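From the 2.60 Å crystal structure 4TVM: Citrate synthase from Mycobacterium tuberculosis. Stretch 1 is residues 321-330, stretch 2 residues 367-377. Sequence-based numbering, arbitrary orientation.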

ATOM      1  N   ILE A 321      -3.700  16.387  25.914  1.00 65.30           N
ATOM      2  CA  ILE A 321      -4.908  17.054  25.459  1.00 64.79           C
ATOM      3  C   ILE A 321      -6.023  16.029  25.478  1.00 64.47           C
ATOM      4  O   ILE A 321      -7.135  16.312  25.910  1.00 68.23           O
ATOM      5  CB  ILE A 321      -4.759  17.630  24.042  1.00 61.69           C
ATOM      6  CG1 ILE A 321      -3.766  18.788  24.039  1.00 56.44           C
ATOM      7  CG2 ILE A 321      -6.092  18.134  23.523  1.00 63.88           C
ATOM      8  CD1 ILE A 321      -3.018  18.919  22.729  1.00 55.44           C
ATOM      9  N   VAL A 322      -5.707  14.821  25.040  1.00 64.35           N
ATOM     10  CA  VAL A 322      -6.718  13.781  24.919  1.00 69.91           C
ATOM     11  C   VAL A 322      -7.306  13.353  26.280  1.00 68.83           C
ATOM     12  O   VAL A 322      -8.516  13.205  26.399  1.00 69.78           O
ATOM     13  CB  VAL A 322      -6.189  12.565  24.127  1.00 72.42           C
ATOM     14  CG1 VAL A 322      -7.222  11.455  24.114  1.00 75.58           C
ATOM     15  CG2 VAL A 322      -5.873  12.969  22.697  1.00 73.19           C
ATOM     16  N   LYS A 323      -6.473  13.180  27.304  1.00 69.97           N
ATOM     17  CA  LYS A 323      -6.982  12.851  28.642  1.00 72.64           C
ATOM     18  C   LYS A 323      -7.976  13.906  29.128  1.00 70.41           C
ATOM     19  O   LYS A 323      -8.976  13.599  29.777  1.00 66.82           O
ATOM     20  CB  LYS A 323      -5.842  12.726  29.644  1.00 77.91           C
ATOM     21  CG  LYS A 323      -6.315  12.313  31.027  1.00 88.18           C
ATOM     22  CD  LYS A 323      -5.171  12.233  32.027  1.00 94.84           C
ATOM     23  CE  LYS A 323      -5.675  11.875  33.421  1.00101.88           C
ATOM     24  NZ  LYS A 323      -4.749  12.316  34.510  1.00105.79           N
ATOM     25  N   GLU A 324      -7.688  15.150  28.779  1.00 68.14           N
ATOM     26  CA  GLU A 324      -8.504  16.281  29.172  1.00 67.44           C
ATOM     27  C   GLU A 324      -9.905  16.182  28.575  1.00 68.23           C
ATOM     28  O   GLU A 324     -10.906  16.268  29.291  1.00 75.40           O
ATOM     29  CB  GLU A 324      -7.820  17.574  28.713  1.00 67.78           C
ATOM     30  CG  GLU A 324      -7.849  18.707  29.715  1.00 68.39           C
ATOM     31  CD  GLU A 324      -7.789  20.063  29.031  1.00 72.73           C
ATOM     32  OE1 GLU A 324      -6.911  20.261  28.145  1.00 70.63           O
ATOM     33  OE2 GLU A 324      -8.631  20.921  29.378  1.00 62.32           O
ATOM     34  N   GLN A 325      -9.979  16.005  27.262  1.00 65.23           N
ATOM     35  CA  GLN A 325     -11.274  15.894  26.607  1.00 64.36           C
ATOM     36  C   GLN A 325     -11.931  14.572  27.026  1.00 59.14           C
ATOM     37  O   GLN A 325     -13.143  14.485  27.133  1.00 61.02           O
ATOM     38  CB  GLN A 325     -11.132  16.000  25.082  1.00 69.81           C
ATOM     39  CG  GLN A 325     -12.380  16.495  24.363  1.00 68.33           C
ATOM     40  CD  GLN A 325     -12.567  17.999  24.444  1.00 75.47           C
ATOM     41  OE1 GLN A 325     -11.657  18.732  24.849  1.00 82.48           O
ATOM     42  NE2 GLN A 325     -13.762  18.474  24.066  1.00 74.58           N
ATOM     43  N   ALA A 326     -11.132  13.556  27.319  1.00 53.63           N
ATOM     44  CA  ALA A 326     -11.687  12.283  27.817  1.00 58.51           C
ATOM     45  C   ALA A 326     -12.393  12.394  29.173  1.00 60.74           C
ATOM     46  O   ALA A 326     -13.490  11.860  29.361  1.00 59.51           O
ATOM     47  CB  ALA A 326     -10.598  11.217  27.891  1.00 58.68           C
ATOM     48  N   ASP A 327     -11.750  13.063  30.127  1.00 66.89           N
ATOM     49  CA  ASP A 327     -12.309  13.189  31.470  1.00 63.21           C
ATOM     50  C   ASP A 327     -13.643  13.956  31.493  1.00 66.22           C
ATOM     51  O   ASP A 327     -14.528  13.627  32.281  1.00 70.28           O
ATOM     52  CB  ASP A 327     -11.277  13.803  32.418  1.00 64.98           C
ATOM     53  CG  ASP A 327     -10.240  12.786  32.885  1.00 61.92           C
ATOM     54  OD1 ASP A 327     -10.588  11.596  33.045  1.00 60.45           O
ATOM     55  OD2 ASP A 327      -9.081  13.171  33.112  1.00 60.73           O
ATOM     56  N   LYS A 328     -13.804  14.938  30.610  1.00 64.55           N
ATOM     57  CA  LYS A 328     -15.076  15.635  30.481  1.00 67.11           C
ATOM     58  C   LYS A 328     -16.144  14.686  29.963  1.00 69.08           C
ATOM     59  O   LYS A 328     -17.104  14.380  30.662  1.00 76.68           O
ATOM     60  CB  LYS A 328     -14.969  16.834  29.525  1.00 70.63           C
ATOM     61  CG  LYS A 328     -13.970  17.901  29.942  1.00 75.90           C
ATOM     62  CD  LYS A 328     -13.923  19.074  28.960  1.00 78.47           C
ATOM     63  CE  LYS A 328     -15.036  20.089  29.201  1.00 78.21           C
ATOM     64  NZ  LYS A 328     -14.678  21.440  28.673  1.00 78.30           N
ATOM     65  N   ILE A 329     -15.953  14.185  28.747  1.00 73.08           N
ATOM     66  CA  ILE A 329     -17.023  13.482  28.035  1.00 69.87           C
ATOM     67  C   ILE A 329     -17.446  12.226  28.797  1.00 70.34           C
ATOM     68  O   ILE A 329     -18.619  11.845  28.734  1.00 69.03           O
ATOM     69  CB  ILE A 329     -16.608  13.083  26.599  1.00 68.90           C
ATOM     70  CG1 ILE A 329     -16.023  14.272  25.834  1.00 67.78           C
ATOM     71  CG2 ILE A 329     -17.804  12.544  25.813  1.00 69.60           C
ATOM     72  CD1 ILE A 329     -14.954  13.854  24.843  1.00 67.40           C
ATOM     73  N   LEU A 330     -16.492  11.593  29.496  1.00 65.00           N
ATOM     74  CA  LEU A 330     -16.752  10.374  30.270  1.00 69.65           C
ATOM     75  C   LEU A 330     -17.683  10.628  31.461  1.00 72.60           C
ATOM     76  O   LEU A 330     -18.866  10.928  31.284  1.00 74.62           O
ATOM     77  CB  LEU A 330     -15.443   9.760  30.754  1.00 68.91           C
ATOM     78  N   PHE A 367      -5.113   4.562  24.507  1.00 62.05           N
ATOM     79  CA  PHE A 367      -6.151   4.148  25.423  1.00 59.63           C
ATOM     80  C   PHE A 367      -7.278   5.157  25.547  1.00 61.67           C
ATOM     81  O   PHE A 367      -8.452   4.771  25.550  1.00 59.92           O
ATOM     82  CB  PHE A 367      -5.482   3.919  26.789  1.00 63.56           C
ATOM     83  CG  PHE A 367      -6.422   3.643  27.914  1.00 65.26           C
ATOM     84  CD1 PHE A 367      -6.985   4.677  28.637  1.00 68.23           C
ATOM     85  CD2 PHE A 367      -6.684   2.344  28.303  1.00 69.43           C
ATOM     86  CE1 PHE A 367      -7.826   4.415  29.705  1.00 69.45           C
ATOM     87  CE2 PHE A 367      -7.526   2.076  29.367  1.00 67.87           C
ATOM     88  CZ  PHE A 367      -8.098   3.114  30.068  1.00 66.22           C
ATOM     89  N   TYR A 368      -6.940   6.443  25.661  1.00 61.60           N
ATOM     90  CA  TYR A 368      -7.957   7.459  25.950  1.00 58.40           C
ATOM     91  C   TYR A 368      -8.825   7.707  24.738  1.00 52.81           C
ATOM     92  O   TYR A 368     -10.027   7.900  24.873  1.00 60.31           O
ATOM     93  CB  TYR A 368      -7.355   8.782  26.444  1.00 58.53           C
ATOM     94  CG  TYR A 368      -6.676   8.660  27.783  1.00 63.12           C
ATOM     95  CD1 TYR A 368      -7.398   8.329  28.924  1.00 63.37           C
ATOM     96  CD2 TYR A 368      -5.304   8.870  27.914  1.00 66.00           C
ATOM     97  CE1 TYR A 368      -6.775   8.197  30.152  1.00 61.04           C
ATOM     98  CE2 TYR A 368      -4.671   8.733  29.136  1.00 64.35           C
ATOM     99  CZ  TYR A 368      -5.408   8.390  30.249  1.00 64.25           C
ATOM    100  OH  TYR A 368      -4.766   8.279  31.468  1.00 72.78           O
ATOM    101  N   THR A 369      -8.234   7.682  23.549  1.00 50.45           N
ATOM    102  CA  THR A 369      -9.001   7.946  22.331  1.00 47.51           C
ATOM    103  C   THR A 369     -10.063   6.893  22.092  1.00 43.96           C
ATOM    104  O   THR A 369     -11.109   7.176  21.532  1.00 47.09           O
ATOM    105  CB  THR A 369      -8.089   8.019  21.104  1.00 50.26           C
ATOM    106  OG1 THR A 369      -6.917   8.780  21.424  1.00 50.96           O
ATOM    107  CG2 THR A 369      -8.820   8.686  19.943  1.00 53.47           C
ATOM    108  N   GLY A 370      -9.790   5.669  22.509  1.00 44.63           N
ATOM    109  CA  GLY A 370     -10.736   4.576  22.352  1.00 46.04           C
ATOM    110  C   GLY A 370     -11.993   4.828  23.157  1.00 44.58           C
ATOM    111  O   GLY A 370     -13.124   4.694  22.655  1.00 46.94           O
ATOM    112  N   LEU A 371     -11.784   5.222  24.400  1.00 44.39           N
ATOM    113  CA  LEU A 371     -12.880   5.449  25.343  1.00 45.81           C
ATOM    114  C   LEU A 371     -13.767   6.535  24.835  1.00 45.41           C
ATOM    115  O   LEU A 371     -14.981   6.394  24.842  1.00 46.53           O
ATOM    116  CB  LEU A 371     -12.336   5.857  26.700  1.00 46.53           C
ATOM    117  CG  LEU A 371     -11.212   4.940  27.186  1.00 48.90           C
ATOM    118  CD1 LEU A 371     -10.712   5.407  28.548  1.00 50.30           C
ATOM    119  CD2 LEU A 371     -11.670   3.483  27.206  1.00 46.54           C
ATOM    120  N   ILE A 372     -13.150   7.615  24.363  1.00 46.26           N
ATOM    121  CA  ILE A 372     -13.897   8.748  23.803  1.00 44.93           C
ATOM    122  C   ILE A 372     -14.750   8.300  22.631  1.00 43.53           C
ATOM    123  O   ILE A 372     -15.970   8.467  22.629  1.00 43.81           O
ATOM    124  CB  ILE A 372     -12.950   9.858  23.326  1.00 48.20           C
ATOM    125  CG1 ILE A 372     -12.167  10.416  24.518  1.00 50.08           C
ATOM    126  CG2 ILE A 372     -13.728  10.986  22.665  1.00 49.85           C
ATOM    127  CD1 ILE A 372     -11.285  11.588  24.176  1.00 52.27           C
ATOM    128  N   TYR A 373     -14.118   7.730  21.621  1.00 41.73           N
ATOM    129  CA  TYR A 373     -14.879   7.276  20.455  1.00 42.25           C
ATOM    130  C   TYR A 373     -16.052   6.438  20.924  1.00 43.97           C
ATOM    131  O   TYR A 373     -17.168   6.651  20.479  1.00 47.96           O
ATOM    132  CB  TYR A 373     -14.023   6.414  19.532  1.00 39.54           C
ATOM    133  CG  TYR A 373     -13.036   7.140  18.662  1.00 38.32           C
ATOM    134  CD1 TYR A 373     -13.286   8.430  18.182  1.00 37.33           C
ATOM    135  CD2 TYR A 373     -11.878   6.487  18.229  1.00 39.90           C
ATOM    136  CE1 TYR A 373     -12.388   9.060  17.333  1.00 39.21           C
ATOM    137  CE2 TYR A 373     -10.965   7.111  17.389  1.00 37.95           C
ATOM    138  CZ  TYR A 373     -11.220   8.394  16.945  1.00 42.04           C
ATOM    139  OH  TYR A 373     -10.319   9.015  16.106  1.00 47.60           O
ATOM    140  N   ARG A 374     -15.800   5.476  21.810  1.00 42.90           N
ATOM    141  CA  ARG A 374     -16.882   4.645  22.321  1.00 47.07           C
ATOM    142  C   ARG A 374     -17.900   5.505  23.049  1.00 50.63           C
ATOM    143  O   ARG A 374     -19.101   5.305  22.898  1.00 58.40           O
ATOM    144  CB  ARG A 374     -16.380   3.551  23.274  1.00 46.95           C
ATOM    145  CG  ARG A 374     -17.537   2.783  23.901  1.00 48.18           C
ATOM    146  CD  ARG A 374     -17.071   1.624  24.750  1.00 50.46           C
ATOM    147  NE  ARG A 374     -18.189   0.760  25.102  1.00 53.76           N
ATOM    148  CZ  ARG A 374     -18.733  -0.156  24.296  1.00 61.81           C
ATOM    149  NH1 ARG A 374     -18.281  -0.344  23.056  1.00 62.16           N
ATOM    150  NH2 ARG A 374     -19.739  -0.899  24.734  1.00 61.06           N
ATOM    151  N   ALA A 375     -17.402   6.456  23.839  1.00 55.33           N
ATOM    152  CA  ALA A 375     -18.236   7.449  24.516  1.00 58.24           C
ATOM    153  C   ALA A 375     -19.162   8.193  23.561  1.00 56.65           C
ATOM    154  O   ALA A 375     -20.303   8.463  23.902  1.00 62.06           O
ATOM    155  CB  ALA A 375     -17.373   8.447  25.282  1.00 59.66           C
ATOM    156  N   LEU A 376     -18.682   8.506  22.364  1.00 55.85           N
ATOM    157  CA  LEU A 376     -19.504   9.217  21.372  1.00 55.98           C
ATOM    158  C   LEU A 376     -20.443   8.269  20.639  1.00 57.66           C
ATOM    159  O   LEU A 376     -21.177   8.706  19.737  1.00 64.47           O
ATOM    160  CB  LEU A 376     -18.631   9.973  20.354  1.00 51.76           C
ATOM    161  CG  LEU A 376     -17.449  10.768  20.939  1.00 54.05           C
ATOM    162  CD1 LEU A 376     -16.551  11.366  19.866  1.00 52.52           C
ATOM    163  CD2 LEU A 376     -17.936  11.851  21.894  1.00 55.22           C
ATOM    164  N   GLY A 377     -20.416   6.982  21.002  1.00 52.02           N
ATOM    165  CA  GLY A 377     -21.288   5.985  20.368  1.00 50.83           C
ATOM    166  C   GLY A 377     -20.687   5.218  19.190  1.00 54.26           C
ATOM    167  O   GLY A 377     -21.399   4.474  18.485  1.00 52.55           O
TER

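The two stretches are helical over most of their length, residues 321-329 and 367-375, and they lie side by side with their N-to-C directions inclined by 33°. Their axes come within 9.1 Å of each other, and the backbones are in register at two points: the CA atoms of K323 and Y368 are 6.1 Å apart, those of A326 and I372 5.8 Å. Backbone hydrogen bonds run along each helix, as in those from A326 N to V322 O (2.8 Å) and from A375 N to L371 O (2.6 Å). No hydrogen bond crosses between them, so the 429 Å² of buried surface rests on apolar packing and one CH-pi contact.

Along stretch 1 the contact begins at V322, whose CA-to-CB bond points toward the partner helix. Its CG1 packs 3.5 Å from Y368 CB and also approaches T369 OG1 at 3.8 Å, a van der Waals neighbour on the next residue. The same methyl lies 4.1 Å from I372 CD1, one turn further along.

K323 contributes through the aliphatic part of its side chain. Its CB sits 4.2 Å from the centroid of the Y368 ring and 12° off the ring normal, so the methylene lies over the face and its weakly polarised C-H bonds can meet the pi cloud. The chain then runs on in an all-t conformation, with CD 4.0 Å from Y368 OH, and its end leads away, leaving the charged amine clear of the apolar contact.

Q325 turns its amide end away but helps to line the pocket for I372 with its backbone: its C atom is 4.2 Å from I372 CD1. At A326 the small side chain points toward stretch 2 and suits the close backbone approach. A326 CB touches I372 CD1 at 3.8 Å and Y368 CB at 4.3 Å. I372 is the knob of this packing, seated among V322, Q325, A326 and I329; its CA-to-CB bond points sideways, but its m,t rotamer brings CD1 nearer, to 3.7 Å from A326 N.

I329 carries the apolar contact on toward the C-terminal part of stretch 2. Its CD1 meets I372 CG2 at 3.8 Å, while its CG2 reaches A375 CB at 4.2 Å and L376 CD2 at 4.0 Å. Just beyond, G377 adopts a positive phi of 94° and closes stretch 2 in a Schellman motif, a backbone conformation in which a CB would be jammed against the carbonyl O of L376.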